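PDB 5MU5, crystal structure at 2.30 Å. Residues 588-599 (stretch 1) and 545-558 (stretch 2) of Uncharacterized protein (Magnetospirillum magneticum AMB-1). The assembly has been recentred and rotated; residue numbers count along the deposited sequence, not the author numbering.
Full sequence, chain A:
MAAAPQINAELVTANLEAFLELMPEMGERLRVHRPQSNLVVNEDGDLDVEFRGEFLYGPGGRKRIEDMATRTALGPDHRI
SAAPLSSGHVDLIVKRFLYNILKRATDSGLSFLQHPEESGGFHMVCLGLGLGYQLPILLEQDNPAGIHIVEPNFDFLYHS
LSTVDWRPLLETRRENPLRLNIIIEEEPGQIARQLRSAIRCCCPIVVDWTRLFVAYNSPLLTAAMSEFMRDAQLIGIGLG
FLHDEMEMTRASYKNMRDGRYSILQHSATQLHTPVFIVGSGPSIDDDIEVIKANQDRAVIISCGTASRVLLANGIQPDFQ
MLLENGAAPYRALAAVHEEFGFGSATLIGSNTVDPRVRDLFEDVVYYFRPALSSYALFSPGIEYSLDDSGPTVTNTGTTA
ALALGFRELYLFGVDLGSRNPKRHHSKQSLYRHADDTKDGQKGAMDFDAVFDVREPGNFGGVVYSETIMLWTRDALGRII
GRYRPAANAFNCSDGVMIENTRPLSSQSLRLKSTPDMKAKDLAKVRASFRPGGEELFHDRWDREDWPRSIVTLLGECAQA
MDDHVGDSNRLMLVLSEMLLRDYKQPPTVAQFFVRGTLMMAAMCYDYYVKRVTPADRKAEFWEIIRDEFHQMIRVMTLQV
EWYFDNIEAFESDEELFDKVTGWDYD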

ATOM      1  N   THR A 588      -9.445  -6.347  11.444  1.00 48.51           N
ATOM      2  CA  THR A 588      -9.231  -7.112  12.653  1.00 47.17           C
ATOM      3  C   THR A 588      -7.869  -7.801  12.596  1.00 47.25           C
ATOM      4  O   THR A 588      -7.255  -7.934  11.520  1.00 47.53           O
ATOM      5  CB  THR A 588     -10.276  -8.234  12.807  1.00 47.76           C
ATOM      6  OG1 THR A 588     -10.224  -9.083  11.658  1.00 46.96           O
ATOM      7  CG2 THR A 588     -11.705  -7.669  12.974  1.00 46.87           C
ATOM      8  N   VAL A 589      -7.419  -8.271  13.752  1.00 42.15           N
ATOM      9  CA  VAL A 589      -6.217  -9.085  13.827  1.00 40.56           C
ATOM     10  C   VAL A 589      -6.337 -10.320  12.922  1.00 41.81           C
ATOM     11  O   VAL A 589      -5.420 -10.642  12.163  1.00 42.46           O
ATOM     12  CB  VAL A 589      -5.954  -9.483  15.290  1.00 41.31           C
ATOM     13  CG1 VAL A 589      -4.906 -10.569  15.409  1.00 41.14           C
ATOM     14  CG2 VAL A 589      -5.545  -8.250  16.082  1.00 40.24           C
ATOM     15  N   ALA A 590      -7.469 -11.012  12.994  1.00 44.46           N
ATOM     16  CA  ALA A 590      -7.704 -12.182  12.146  1.00 45.04           C
ATOM     17  C   ALA A 590      -7.520 -11.853  10.669  1.00 43.60           C
ATOM     18  O   ALA A 590      -6.872 -12.583   9.933  1.00 43.48           O
ATOM     19  CB  ALA A 590      -9.096 -12.740  12.389  1.00 45.10           C
ATOM     20  N   GLN A 591      -8.064 -10.726  10.247  1.00 41.83           N
ATOM     21  CA  GLN A 591      -7.934 -10.325   8.860  1.00 42.30           C
ATOM     22  C   GLN A 591      -6.501 -10.018   8.462  1.00 40.16           C
ATOM     23  O   GLN A 591      -6.077 -10.344   7.362  1.00 38.73           O
ATOM     24  CB  GLN A 591      -8.811  -9.120   8.586  1.00 41.36           C
ATOM     25  CG  GLN A 591     -10.258  -9.488   8.460  1.00 43.21           C
ATOM     26  CD  GLN A 591     -11.139  -8.268   8.400  1.00 46.96           C
ATOM     27  OE1 GLN A 591     -10.873  -7.266   9.068  1.00 44.92           O
ATOM     28  NE2 GLN A 591     -12.206  -8.346   7.601  1.00 48.36           N
ATOM     29  N   PHE A 592      -5.772  -9.341   9.335  1.00 40.06           N
ATOM     30  CA  PHE A 592      -4.373  -9.083   9.063  1.00 40.20           C
ATOM     31  C   PHE A 592      -3.599 -10.370   8.956  1.00 36.91           C
ATOM     32  O   PHE A 592      -2.702 -10.479   8.137  1.00 39.14           O
ATOM     33  CB  PHE A 592      -3.720  -8.241  10.148  1.00 40.98           C
ATOM     34  CG  PHE A 592      -3.889  -6.780   9.955  1.00 41.56           C
ATOM     35  CD1 PHE A 592      -3.323  -6.160   8.865  1.00 44.03           C
ATOM     36  CD2 PHE A 592      -4.583  -6.020  10.883  1.00 43.80           C
ATOM     37  CE1 PHE A 592      -3.459  -4.803   8.683  1.00 45.22           C
ATOM     38  CE2 PHE A 592      -4.726  -4.665  10.719  1.00 43.74           C
ATOM     39  CZ  PHE A 592      -4.162  -4.054   9.617  1.00 47.23           C
ATOM     40  N   PHE A 593      -3.921 -11.335   9.794  1.00 36.18           N
ATOM     41  CA  PHE A 593      -3.190 -12.608   9.769  1.00 37.99           C
ATOM     42  C   PHE A 593      -3.284 -13.381   8.470  1.00 38.96           C
ATOM     43  O   PHE A 593      -2.284 -13.892   8.000  1.00 42.44           O
ATOM     44  CB  PHE A 593      -3.600 -13.505  10.930  1.00 38.11           C
ATOM     45  CG  PHE A 593      -2.635 -13.482  12.056  1.00 41.41           C
ATOM     46  CD1 PHE A 593      -2.534 -12.382  12.871  1.00 42.24           C
ATOM     47  CD2 PHE A 593      -1.809 -14.575  12.296  1.00 45.22           C
ATOM     48  CE1 PHE A 593      -1.623 -12.360  13.908  1.00 43.77           C
ATOM     49  CE2 PHE A 593      -0.886 -14.548  13.322  1.00 45.23           C
ATOM     50  CZ  PHE A 593      -0.801 -13.443  14.134  1.00 42.86           C
ATOM     51  N   VAL A 594      -4.468 -13.432   7.876  1.00 39.75           N
ATOM     52  CA  VAL A 594      -4.713 -14.332   6.758  1.00 39.59           C
ATOM     53  C   VAL A 594      -4.982 -13.717   5.389  1.00 42.73           C
ATOM     54  O   VAL A 594      -4.790 -14.400   4.379  1.00 48.31           O
ATOM     55  CB  VAL A 594      -5.884 -15.278   7.089  1.00 40.83           C
ATOM     56  CG1 VAL A 594      -5.576 -16.055   8.358  1.00 41.52           C
ATOM     57  CG2 VAL A 594      -7.213 -14.533   7.216  1.00 38.61           C
ATOM     58  N   ARG A 595      -5.373 -12.449   5.319  1.00 40.15           N
ATOM     59  CA  ARG A 595      -5.804 -11.876   4.030  1.00 40.01           C
ATOM     60  C   ARG A 595      -4.754 -11.882   2.917  1.00 39.53           C
ATOM     61  O   ARG A 595      -5.093 -12.060   1.756  1.00 38.59           O
ATOM     62  CB  ARG A 595      -6.333 -10.451   4.202  1.00 39.83           C
ATOM     63  CG  ARG A 595      -5.271  -9.454   4.617  1.00 40.98           C
ATOM     64  CD  ARG A 595      -5.847  -8.126   5.039  1.00 41.50           C
ATOM     65  NE  ARG A 595      -4.775  -7.143   5.138  1.00 45.80           N
ATOM     66  CZ  ARG A 595      -4.959  -5.835   5.282  1.00 48.67           C
ATOM     67  NH1 ARG A 595      -6.183  -5.336   5.366  1.00 46.93           N
ATOM     68  NH2 ARG A 595      -3.910  -5.027   5.352  1.00 50.52           N
ATOM     69  N   GLY A 596      -3.496 -11.654   3.259  1.00 39.01           N
ATOM     70  CA  GLY A 596      -2.444 -11.597   2.256  1.00 39.71           C
ATOM     71  C   GLY A 596      -2.256 -12.958   1.627  1.00 40.58           C
ATOM     72  O   GLY A 596      -2.165 -13.089   0.404  1.00 41.29           O
ATOM     73  N   THR A 597      -2.228 -13.975   2.472  1.00 40.11           N
ATOM     74  CA  THR A 597      -2.018 -15.313   2.011  1.00 40.81           C
ATOM     75  C   THR A 597      -3.199 -15.787   1.165  1.00 43.01           C
ATOM     76  O   THR A 597      -3.002 -16.182   0.003  1.00 42.13           O
ATOM     77  CB  THR A 597      -1.698 -16.205   3.197  1.00 41.63           C
ATOM     78  OG1 THR A 597      -0.463 -15.736   3.777  1.00 40.83           O
ATOM     79  CG2 THR A 597      -1.555 -17.667   2.773  1.00 42.27           C
ATOM     80  N   LEU A 598      -4.418 -15.686   1.698  1.00 41.68           N
ATOM     81  CA  LEU A 598      -5.612 -16.106   0.941  1.00 43.24           C
ATOM     82  C   LEU A 598      -5.849 -15.338  -0.382  1.00 43.58           C
ATOM     83  O   LEU A 598      -6.243 -15.940  -1.391  1.00 39.76           O
ATOM     84  CB  LEU A 598      -6.865 -16.032   1.808  1.00 45.87           C
ATOM     85  CG  LEU A 598      -6.863 -16.894   3.075  1.00 48.65           C
ATOM     86  CD1 LEU A 598      -8.190 -16.750   3.790  1.00 51.03           C
ATOM     87  CD2 LEU A 598      -6.576 -18.356   2.782  1.00 49.91           C
ATOM     88  N   MET A 599      -5.601 -14.028  -0.388  1.00 42.59           N
ATOM     89  CA  MET A 599      -5.791 -13.226  -1.599  1.00 46.38           C
ATOM     90  C   MET A 599      -4.758 -13.538  -2.668  1.00 45.72           C
ATOM     91  O   MET A 599      -5.051 -13.468  -3.855  1.00 46.64           O
ATOM     92  CB  MET A 599      -5.785 -11.721  -1.305  1.00 50.98           C
ATOM     93  CG  MET A 599      -7.059 -11.180  -0.658  1.00 57.26           C
ATOM     94  SD  MET A 599      -8.557 -11.330  -1.667  1.00 66.66           S
ATOM     95  CE  MET A 599      -9.171 -12.930  -1.172  1.00 68.42           C
TER
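Stretch 2, residues 545-558: DWPRSIVTLLGECA

Stretch 2 forms a continuous helix from W546 onward, with D545 at its N-cap; D545 OD1 accepts a weak bond from R548 N (3.5 Å). It runs in the same general sense as helix 589-599, crossing it at -50° with axes 8.7 Å apart at closest approach. The backbones come nearest at A590, whose CA lies 4.6 Å from I550 CA; its small CB points into the other helix and sits 3.7 Å from S549 O.

The contact is apolar, and no hydrogen bond crosses it. I550 leaves its helix sideways, but its m, t rotamer brings the end of the chain nearer stretch 1: CG1 lies 3.7 Å from A590 CA, and CD1 rests over one face of the F593 ring, 4.0 Å from its centroid. L553, t at chi1 and p at chi2, places CD2 3.5 Å from V594 CG2 and 3.7 Å from A590 O. V594, in m, also meets I550 and L554, with CG1 3.7 Å from both I550 CG2 and L554 CD2.

At the N-terminal end, the t rotamer of V589 sets CG2 3.6 Å from W546 CZ3, oblique to the indole. Farther along, L598 (m, t) places CD1 3.5 Å from C557 SG and 4.1 Å from L554 CD2.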

ATOM      1  N   ASP A 545      -9.970 -14.023  22.047  1.00 57.85           N
ATOM      2  CA  ASP A 545      -9.321 -15.303  21.782  1.00 57.22           C
ATOM      3  C   ASP A 545      -8.842 -15.246  20.314  1.00 54.61           C
ATOM      4  O   ASP A 545      -9.607 -15.487  19.384  1.00 56.70           O
ATOM      5  CB  ASP A 545     -10.289 -16.465  22.030  1.00 59.37           C
ATOM      6  CG  ASP A 545      -9.627 -17.823  21.869  1.00 64.17           C
ATOM      7  OD1 ASP A 545      -8.503 -17.884  21.319  1.00 67.16           O
ATOM      8  OD2 ASP A 545     -10.225 -18.837  22.279  1.00 65.00           O
ATOM      9  N   TRP A 546      -7.568 -14.916  20.129  1.00 51.47           N
ATOM     10  CA  TRP A 546      -7.015 -14.646  18.805  1.00 48.42           C
ATOM     11  C   TRP A 546      -7.031 -15.854  17.864  1.00 48.54           C
ATOM     12  O   TRP A 546      -7.538 -15.748  16.751  1.00 46.41           O
ATOM     13  CB  TRP A 546      -5.606 -14.028  18.930  1.00 47.63           C
ATOM     14  CG  TRP A 546      -5.599 -12.798  19.851  1.00 46.86           C
ATOM     15  CD1 TRP A 546      -5.017 -12.691  21.086  1.00 46.99           C
ATOM     16  CD2 TRP A 546      -6.255 -11.549  19.607  1.00 45.17           C
ATOM     17  NE1 TRP A 546      -5.252 -11.436  21.613  1.00 48.57           N
ATOM     18  CE2 TRP A 546      -6.017 -10.721  20.729  1.00 46.64           C
ATOM     19  CE3 TRP A 546      -7.028 -11.050  18.549  1.00 43.87           C
ATOM     20  CZ2 TRP A 546      -6.519  -9.422  20.818  1.00 45.83           C
ATOM     21  CZ3 TRP A 546      -7.517  -9.754  18.634  1.00 43.72           C
ATOM     22  CH2 TRP A 546      -7.265  -8.957  19.766  1.00 44.73           C
ATOM     23  N   PRO A 547      -6.487 -17.003  18.300  1.00 49.04           N
ATOM     24  CA  PRO A 547      -6.494 -18.108  17.366  1.00 50.67           C
ATOM     25  C   PRO A 547      -7.906 -18.500  16.972  1.00 53.52           C
ATOM     26  O   PRO A 547      -8.153 -18.874  15.819  1.00 54.65           O
ATOM     27  CB  PRO A 547      -5.795 -19.243  18.133  1.00 50.35           C
ATOM     28  CG  PRO A 547      -5.787 -18.832  19.561  1.00 49.35           C
ATOM     29  CD  PRO A 547      -5.779 -17.339  19.548  1.00 50.37           C
ATOM     30  N   ARG A 548      -8.833 -18.382  17.915  1.00 55.35           N
ATOM     31  CA  ARG A 548     -10.212 -18.745  17.652  1.00 55.86           C
ATOM     32  C   ARG A 548     -10.806 -17.857  16.555  1.00 53.01           C
ATOM     33  O   ARG A 548     -11.416 -18.372  15.613  1.00 51.08           O
ATOM     34  CB  ARG A 548     -11.035 -18.694  18.932  1.00 59.49           C
ATOM     35  CG  ARG A 548     -12.406 -19.299  18.777  1.00 63.36           C
ATOM     36  CD  ARG A 548     -13.175 -19.313  20.087  1.00 69.49           C
ATOM     37  NE  ARG A 548     -14.594 -19.523  19.818  1.00 72.85           N
ATOM     38  CZ  ARG A 548     -15.521 -19.756  20.738  1.00 78.74           C
ATOM     39  NH1 ARG A 548     -15.206 -19.821  22.027  1.00 81.07           N
ATOM     40  NH2 ARG A 548     -16.782 -19.932  20.360  1.00 83.25           N
ATOM     41  N   SER A 549     -10.598 -16.545  16.659  1.00 49.36           N
ATOM     42  CA  SER A 549     -11.016 -15.596  15.621  1.00 48.24           C
ATOM     43  C   SER A 549     -10.440 -15.916  14.242  1.00 47.30           C
ATOM     44  O   SER A 549     -11.102 -15.754  13.219  1.00 44.87           O
ATOM     45  CB  SER A 549     -10.506 -14.199  15.957  1.00 51.23           C
ATOM     46  OG  SER A 549     -10.855 -13.832  17.273  1.00 59.90           O
ATOM     47  N   ILE A 550      -9.177 -16.323  14.220  1.00 44.88           N
ATOM     48  CA  ILE A 550      -8.501 -16.590  12.972  1.00 44.75           C
ATOM     49  C   ILE A 550      -9.074 -17.853  12.343  1.00 45.66           C
ATOM     50  O   ILE A 550      -9.451 -17.863  11.176  1.00 43.71           O
ATOM     51  CB  ILE A 550      -6.979 -16.704  13.163  1.00 43.50           C
ATOM     52  CG1 ILE A 550      -6.415 -15.351  13.633  1.00 43.11           C
ATOM     53  CG2 ILE A 550      -6.316 -17.100  11.856  1.00 43.98           C
ATOM     54  CD1 ILE A 550      -5.039 -15.414  14.267  1.00 42.39           C
ATOM     55  N   VAL A 551      -9.159 -18.902  13.141  1.00 47.95           N
ATOM     56  CA  VAL A 551      -9.669 -20.177  12.685  1.00 50.23           C
ATOM     57  C   VAL A 551     -11.130 -20.073  12.211  1.00 51.43           C
ATOM     58  O   VAL A 551     -11.533 -20.733  11.250  1.00 53.13           O
ATOM     59  CB  VAL A 551      -9.495 -21.208  13.793  1.00 52.48           C
ATOM     60  CG1 VAL A 551     -10.243 -22.492  13.465  1.00 53.87           C
ATOM     61  CG2 VAL A 551      -8.003 -21.467  13.991  1.00 53.91           C
ATOM     62  N   THR A 552     -11.906 -19.234  12.886  1.00 49.93           N
ATOM     63  CA  THR A 552     -13.277 -18.918  12.485  1.00 48.98           C
ATOM     64  C   THR A 552     -13.302 -18.244  11.105  1.00 48.11           C
ATOM     65  O   THR A 552     -14.088 -18.612  10.222  1.00 51.75           O
ATOM     66  CB  THR A 552     -13.927 -18.004  13.554  1.00 48.86           C
ATOM     67  OG1 THR A 552     -14.081 -18.749  14.769  1.00 48.32           O
ATOM     68  CG2 THR A 552     -15.293 -17.482  13.109  1.00 49.36           C
ATOM     69  N   LEU A 553     -12.438 -17.253  10.920  1.00 46.24           N
ATOM     70  CA  LEU A 553     -12.333 -16.566   9.634  1.00 46.63           C
ATOM     71  C   LEU A 553     -11.936 -17.538   8.507  1.00 45.74           C
ATOM     72  O   LEU A 553     -12.492 -17.512   7.407  1.00 46.94           O
ATOM     73  CB  LEU A 553     -11.328 -15.401   9.718  1.00 45.26           C
ATOM     74  CG  LEU A 553     -11.168 -14.551   8.448  1.00 45.74           C
ATOM     75  CD1 LEU A 553     -12.510 -14.056   7.902  1.00 46.35           C
ATOM     76  CD2 LEU A 553     -10.231 -13.381   8.682  1.00 44.41           C
ATOM     77  N   LEU A 554     -10.960 -18.383   8.792  1.00 44.76           N
ATOM     78  CA  LEU A 554     -10.487 -19.349   7.822  1.00 44.47           C
ATOM     79  C   LEU A 554     -11.614 -20.289   7.439  1.00 44.41           C
ATOM     80  O   LEU A 554     -11.783 -20.607   6.268  1.00 41.39           O
ATOM     81  CB  LEU A 554      -9.321 -20.143   8.400  1.00 44.10           C
ATOM     82  CG  LEU A 554      -8.009 -19.372   8.531  1.00 45.55           C
ATOM     83  CD1 LEU A 554      -6.976 -20.229   9.251  1.00 45.93           C
ATOM     84  CD2 LEU A 554      -7.500 -18.955   7.158  1.00 45.32           C
ATOM     85  N   GLY A 555     -12.379 -20.727   8.437  1.00 45.23           N
ATOM     86  CA  GLY A 555     -13.509 -21.597   8.194  1.00 46.54           C
ATOM     87  C   GLY A 555     -14.502 -20.949   7.249  1.00 47.18           C
ATOM     88  O   GLY A 555     -15.039 -21.610   6.358  1.00 48.51           O
ATOM     89  N   GLU A 556     -14.741 -19.649   7.433  1.00 47.34           N
ATOM     90  CA  GLU A 556     -15.704 -18.917   6.595  1.00 49.27           C
ATOM     91  C   GLU A 556     -15.217 -18.784   5.141  1.00 46.50           C
ATOM     92  O   GLU A 556     -16.023 -18.834   4.213  1.00 46.43           O
ATOM     93  CB  GLU A 556     -16.050 -17.546   7.220  1.00 53.31           C
ATOM     94  CG  GLU A 556     -16.899 -17.657   8.491  1.00 58.04           C
ATOM     95  CD  GLU A 556     -17.031 -16.350   9.284  1.00 66.09           C
ATOM     96  OE1 GLU A 556     -16.321 -15.364   8.973  1.00 67.94           O
ATOM     97  OE2 GLU A 556     -17.849 -16.306  10.245  1.00 69.56           O
ATOM     98  N   CYS A 557     -13.905 -18.669   4.943  1.00 44.27           N
ATOM     99  CA  CYS A 557     -13.337 -18.627   3.589  1.00 45.96           C
ATOM    100  C   CYS A 557     -13.379 -19.981   2.906  1.00 44.45           C
ATOM    101  O   CYS A 557     -13.546 -20.049   1.696  1.00 45.21           O
ATOM    102  CB  CYS A 557     -11.888 -18.151   3.611  1.00 48.35           C
ATOM    103  SG  CYS A 557     -11.668 -16.497   4.290  1.00 48.34           S
ATOM    104  N   ALA A 558     -13.192 -21.049   3.680  1.00 43.85           N
ATOM    105  CA  ALA A 558     -13.259 -22.404   3.161  1.00 44.37           C
ATOM    106  C   ALA A 558     -14.670 -22.647   2.673  1.00 46.58           C
ATOM    107  O   ALA A 558     -14.889 -23.141   1.555  1.00 49.80           O
ATOM    108  CB  ALA A 558     -12.898 -23.407   4.239  1.00 45.92           C
TER